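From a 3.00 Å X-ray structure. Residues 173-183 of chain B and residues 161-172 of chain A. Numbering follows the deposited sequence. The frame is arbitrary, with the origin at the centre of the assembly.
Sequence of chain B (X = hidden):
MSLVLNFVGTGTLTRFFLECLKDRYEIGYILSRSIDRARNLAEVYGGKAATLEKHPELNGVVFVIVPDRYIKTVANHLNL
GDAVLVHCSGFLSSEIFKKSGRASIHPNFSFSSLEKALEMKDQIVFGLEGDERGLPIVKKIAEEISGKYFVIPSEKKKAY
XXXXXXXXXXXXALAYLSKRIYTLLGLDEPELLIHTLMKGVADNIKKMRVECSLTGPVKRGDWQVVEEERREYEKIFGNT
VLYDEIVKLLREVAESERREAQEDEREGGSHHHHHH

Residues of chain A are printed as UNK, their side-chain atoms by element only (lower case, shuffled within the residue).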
# COMPACT_ATOMS: atom_id res chain seq x y z
N ALA B 173 -6.90 -5.51 0.50
CA ALA B 173 -6.99 -6.94 0.81
C ALA B 173 -5.65 -7.49 1.34
O ALA B 173 -5.61 -8.49 2.06
CB ALA B 173 -7.43 -7.73 -0.42
N LEU B 174 -4.55 -6.84 0.97
CA LEU B 174 -3.25 -7.26 1.44
C LEU B 174 -3.02 -6.61 2.79
O LEU B 174 -2.68 -7.27 3.77
CB LEU B 174 -2.17 -6.82 0.46
CG LEU B 174 -1.97 -7.71 -0.79
CD1 LEU B 174 -3.20 -8.56 -1.06
CD2 LEU B 174 -1.66 -6.80 -1.98
N ALA B 175 -3.21 -5.30 2.84
CA ALA B 175 -3.04 -4.57 4.09
C ALA B 175 -3.87 -5.27 5.16
O ALA B 175 -3.45 -5.42 6.30
CB ALA B 175 -3.48 -3.12 3.94
N TYR B 176 -5.07 -5.69 4.76
CA TYR B 176 -5.99 -6.38 5.65
C TYR B 176 -5.32 -7.68 6.11
O TYR B 176 -5.09 -7.86 7.30
CB TYR B 176 -7.29 -6.69 4.90
CG TYR B 176 -8.32 -7.50 5.66
CD1 TYR B 176 -8.89 -7.03 6.84
CD2 TYR B 176 -8.78 -8.72 5.14
CE1 TYR B 176 -9.89 -7.74 7.49
CE2 TYR B 176 -9.78 -9.44 5.78
CZ TYR B 176 -10.34 -8.95 6.95
OH TYR B 176 -11.36 -9.66 7.55
N LEU B 177 -5.01 -8.56 5.16
CA LEU B 177 -4.36 -9.82 5.46
C LEU B 177 -3.17 -9.66 6.42
O LEU B 177 -2.97 -10.43 7.36
CB LEU B 177 -3.87 -10.48 4.18
CG LEU B 177 -4.89 -11.15 3.25
CD1 LEU B 177 -4.12 -11.90 2.16
CD2 LEU B 177 -5.75 -12.13 4.04
N SER B 178 -2.35 -8.65 6.16
CA SER B 178 -1.19 -8.39 6.99
C SER B 178 -1.64 -7.93 8.37
O SER B 178 -1.01 -8.25 9.38
CB SER B 178 -0.30 -7.33 6.33
OG SER B 178 0.95 -7.25 6.97
N LYS B 179 -2.73 -7.17 8.41
CA LYS B 179 -3.27 -6.68 9.68
C LYS B 179 -3.74 -7.82 10.59
O LYS B 179 -3.47 -7.83 11.78
CB LYS B 179 -4.45 -5.75 9.44
CG LYS B 179 -5.17 -5.39 10.73
CD LYS B 179 -6.60 -4.99 10.47
CE LYS B 179 -7.17 -4.26 11.67
NZ LYS B 179 -6.55 -2.91 11.84
N ARG B 180 -4.48 -8.77 10.00
CA ARG B 180 -5.00 -9.93 10.74
C ARG B 180 -3.88 -10.65 11.52
O ARG B 180 -3.92 -10.76 12.75
CB ARG B 180 -5.67 -10.90 9.75
CG ARG B 180 -6.95 -10.33 9.14
CD ARG B 180 -7.64 -11.23 8.09
NE ARG B 180 -7.99 -12.58 8.58
CZ ARG B 180 -8.76 -13.46 7.94
NH1 ARG B 180 -9.31 -13.16 6.77
NH2 ARG B 180 -8.94 -14.67 8.44
N ILE B 181 -2.89 -11.11 10.78
CA ILE B 181 -1.75 -11.83 11.32
C ILE B 181 -0.94 -11.01 12.32
O ILE B 181 -0.38 -11.57 13.26
CB ILE B 181 -0.84 -12.32 10.17
CG1 ILE B 181 0.45 -12.90 10.73
CG2 ILE B 181 -0.53 -11.19 9.21
CD1 ILE B 181 1.35 -13.46 9.67
N TYR B 182 -0.86 -9.70 12.13
CA TYR B 182 -0.12 -8.86 13.07
C TYR B 182 -0.95 -8.78 14.34
O TYR B 182 -0.43 -8.90 15.45
CB TYR B 182 0.09 -7.45 12.51
CG TYR B 182 1.38 -7.26 11.73
CD1 TYR B 182 1.37 -6.64 10.49
CD2 TYR B 182 2.60 -7.68 12.24
CE1 TYR B 182 2.53 -6.45 9.77
CE2 TYR B 182 3.78 -7.49 11.52
CZ TYR B 182 3.73 -6.87 10.28
OH TYR B 182 4.87 -6.68 9.53
N THR B 183 -2.24 -8.58 14.14
CA THR B 183 -3.18 -8.50 15.24
C THR B 183 -2.98 -9.72 16.13
O THR B 183 -2.72 -9.59 17.33
CB THR B 183 -4.62 -8.50 14.70
OG1 THR B 183 -4.81 -7.34 13.88
CG2 THR B 183 -5.63 -8.49 15.83
N UNK A 161 7.40 -12.23 9.73
CA UNK A 161 8.01 -11.92 8.44
C UNK A 161 6.98 -12.05 7.32
O UNK A 161 6.91 -11.20 6.43
n UNK A 161 10.35 -11.37 6.48
c UNK A 161 9.21 -12.86 8.18
n UNK A 161 10.81 -12.70 4.87
c UNK A 161 9.89 -12.61 6.86
c UNK A 161 10.19 -13.45 5.84
c UNK A 161 10.90 -11.45 5.28
N UNK A 162 6.18 -13.12 7.37
CA UNK A 162 5.14 -13.35 6.37
C UNK A 162 4.39 -12.02 6.20
O UNK A 162 4.30 -11.48 5.09
c UNK A 162 3.44 -15.27 5.79
c UNK A 162 2.31 -16.03 6.47
c UNK A 162 2.89 -14.38 4.69
c UNK A 162 4.17 -14.43 6.85
N UNK A 163 3.88 -11.50 7.31
CA UNK A 163 3.15 -10.24 7.33
C UNK A 163 3.88 -9.15 6.56
O UNK A 163 3.29 -8.50 5.68
c UNK A 163 2.90 -9.80 8.78
N UNK A 164 5.15 -8.93 6.87
CA UNK A 164 5.90 -7.89 6.19
C UNK A 164 5.89 -8.10 4.68
O UNK A 164 5.78 -7.14 3.92
c UNK A 164 7.36 -7.83 6.72
N UNK A 165 5.98 -9.36 4.26
CA UNK A 165 5.99 -9.70 2.83
C UNK A 165 4.71 -9.28 2.10
O UNK A 165 4.75 -8.77 0.98
c UNK A 165 7.48 -11.65 3.25
c UNK A 165 6.18 -11.22 2.63
c UNK A 165 6.17 -11.56 1.16
N UNK A 166 3.58 -9.53 2.75
CA UNK A 166 2.28 -9.21 2.24
C UNK A 166 2.13 -7.69 2.07
O UNK A 166 1.61 -7.21 1.06
c UNK A 166 0.46 -12.00 4.16
c UNK A 166 1.23 -9.76 3.20
c UNK A 166 -0.17 -9.40 2.75
c UNK A 166 1.42 -11.27 3.26
N UNK A 167 2.64 -6.95 3.04
CA UNK A 167 2.55 -5.50 2.99
C UNK A 167 3.68 -4.89 2.19
O UNK A 167 3.61 -3.74 1.75
c UNK A 167 2.57 -4.95 4.40
N UNK A 168 4.73 -5.67 1.96
CA UNK A 168 5.88 -5.12 1.27
C UNK A 168 6.00 -5.57 -0.16
O UNK A 168 6.00 -4.76 -1.08
o UNK A 168 8.16 -4.52 1.80
c UNK A 168 7.16 -5.49 2.01
N UNK A 169 6.11 -6.87 -0.33
CA UNK A 169 6.27 -7.44 -1.65
C UNK A 169 4.95 -7.55 -2.40
O UNK A 169 4.77 -6.92 -3.44
c UNK A 169 6.92 -8.81 -1.53
c UNK A 169 8.20 -8.79 -0.70
o UNK A 169 8.75 -9.83 -0.36
n UNK A 169 8.67 -7.60 -0.37
N UNK A 170 4.04 -8.34 -1.85
CA UNK A 170 2.75 -8.58 -2.47
C UNK A 170 2.11 -7.46 -3.28
O UNK A 170 1.57 -7.71 -4.37
c UNK A 170 1.78 -9.13 -1.43
c UNK A 170 3.24 -11.19 -1.45
c UNK A 170 2.03 -10.59 -1.11
c UNK A 170 3.46 -12.53 -1.21
c UNK A 170 2.45 -13.31 -0.64
c UNK A 170 1.23 -12.73 -0.30
c UNK A 170 1.03 -11.38 -0.54
N UNK A 171 2.15 -6.22 -2.78
CA UNK A 171 1.53 -5.15 -3.56
C UNK A 171 2.08 -5.11 -4.98
O UNK A 171 1.36 -4.84 -5.94
c UNK A 171 2.55 -5.71 -1.46
c UNK A 171 1.76 -4.42 -1.37
c UNK A 171 1.89 -3.92 -2.76
N UNK A 172 3.37 -5.37 -5.10
CA UNK A 172 4.02 -5.38 -6.40
C UNK A 172 3.26 -6.21 -7.43
O UNK A 172 3.17 -5.81 -8.60
c UNK A 172 6.22 -4.93 -5.41
c UNK A 172 6.09 -6.06 -7.62
c UNK A 172 5.44 -5.90 -6.26

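Position 161 carries one carbon and then a five-membered ring of three carbons and two nitrogens, pointing away from chain B: His A161. Position 162 has four carbons forked at the second; its CB lies 4.1 Å from CD1 of Ile B181. This is Leu A162.

At position 163 a single carbon points toward chain B. That CB sits 3.5 Å from the ring centroid of Tyr B182, over one face, and 3.7 Å from CG2 of Ile B181. One carbon means alanine, Ala A163. Its backbone O also accepts a 2.9 Å hydrogen bond from OG of Ser B178, while still receiving the helical bond from N of position 167.

Position 164 again has one carbon, directed away overall, yet its CB comes within 3.9 Å of OH of Tyr B182: Ala A164. Position 165 has one carbon carrying two more, turned away and touching nothing on chain B: Val A165.

Position 166 shows four carbons forked at the first, one arm two carbons long; the one-carbon arm lies against Leu B174 and Leu B177. This is Ile A166, and its CG2 packs 3.4 Å from O of Leu B174, 4.0 Å from CB of the same residue and 4.1 Å from CB of Leu B177.

Position 167 has a lone carbon; its CB lies 3.8 Å from OG of Ser B178, so Ala A167 flanks the hydroxyl. Position 168, one carbon then one oxygen, is out of reach: Ser A168. Position 169 has two carbons, the second bearing an oxygen and a nitrogen, also out of reach: Asn A169.

Position 170 has one carbon and a six-carbon ring; its CB lies 4.1 Å from CG of Leu B174. This is Phe A170. At position 171 three carbons close a ring onto the backbone N, and that ring touches Leu B174: Pro A171, whose CG is 4.2 Å from CD2 of Leu B174. Position 172, one carbon carrying two, points away: Val A172.

The two helices run nearly antiparallel, at 166°, with axes 8.3 Å apart at closest approach. The closeness is read at Ser B178 and Ala A163, small residues whose CA atoms stand 4.7 Å apart. There a serine hydroxyl reaches the opposing backbone, the one hydrogen bond between the stretches. Larger side chains, mostly apolar, surround this point: Leu B174 meets Ile A166, Phe A170 and Pro A171, while Ile B181 and Tyr B182 both touch the methyl of Ala A163, Tyr B182 with a ring face. The rule: small residues meet at the close approach, and larger ones pack on and around them.

Chain A (161-172) HLAAVIASNFPV
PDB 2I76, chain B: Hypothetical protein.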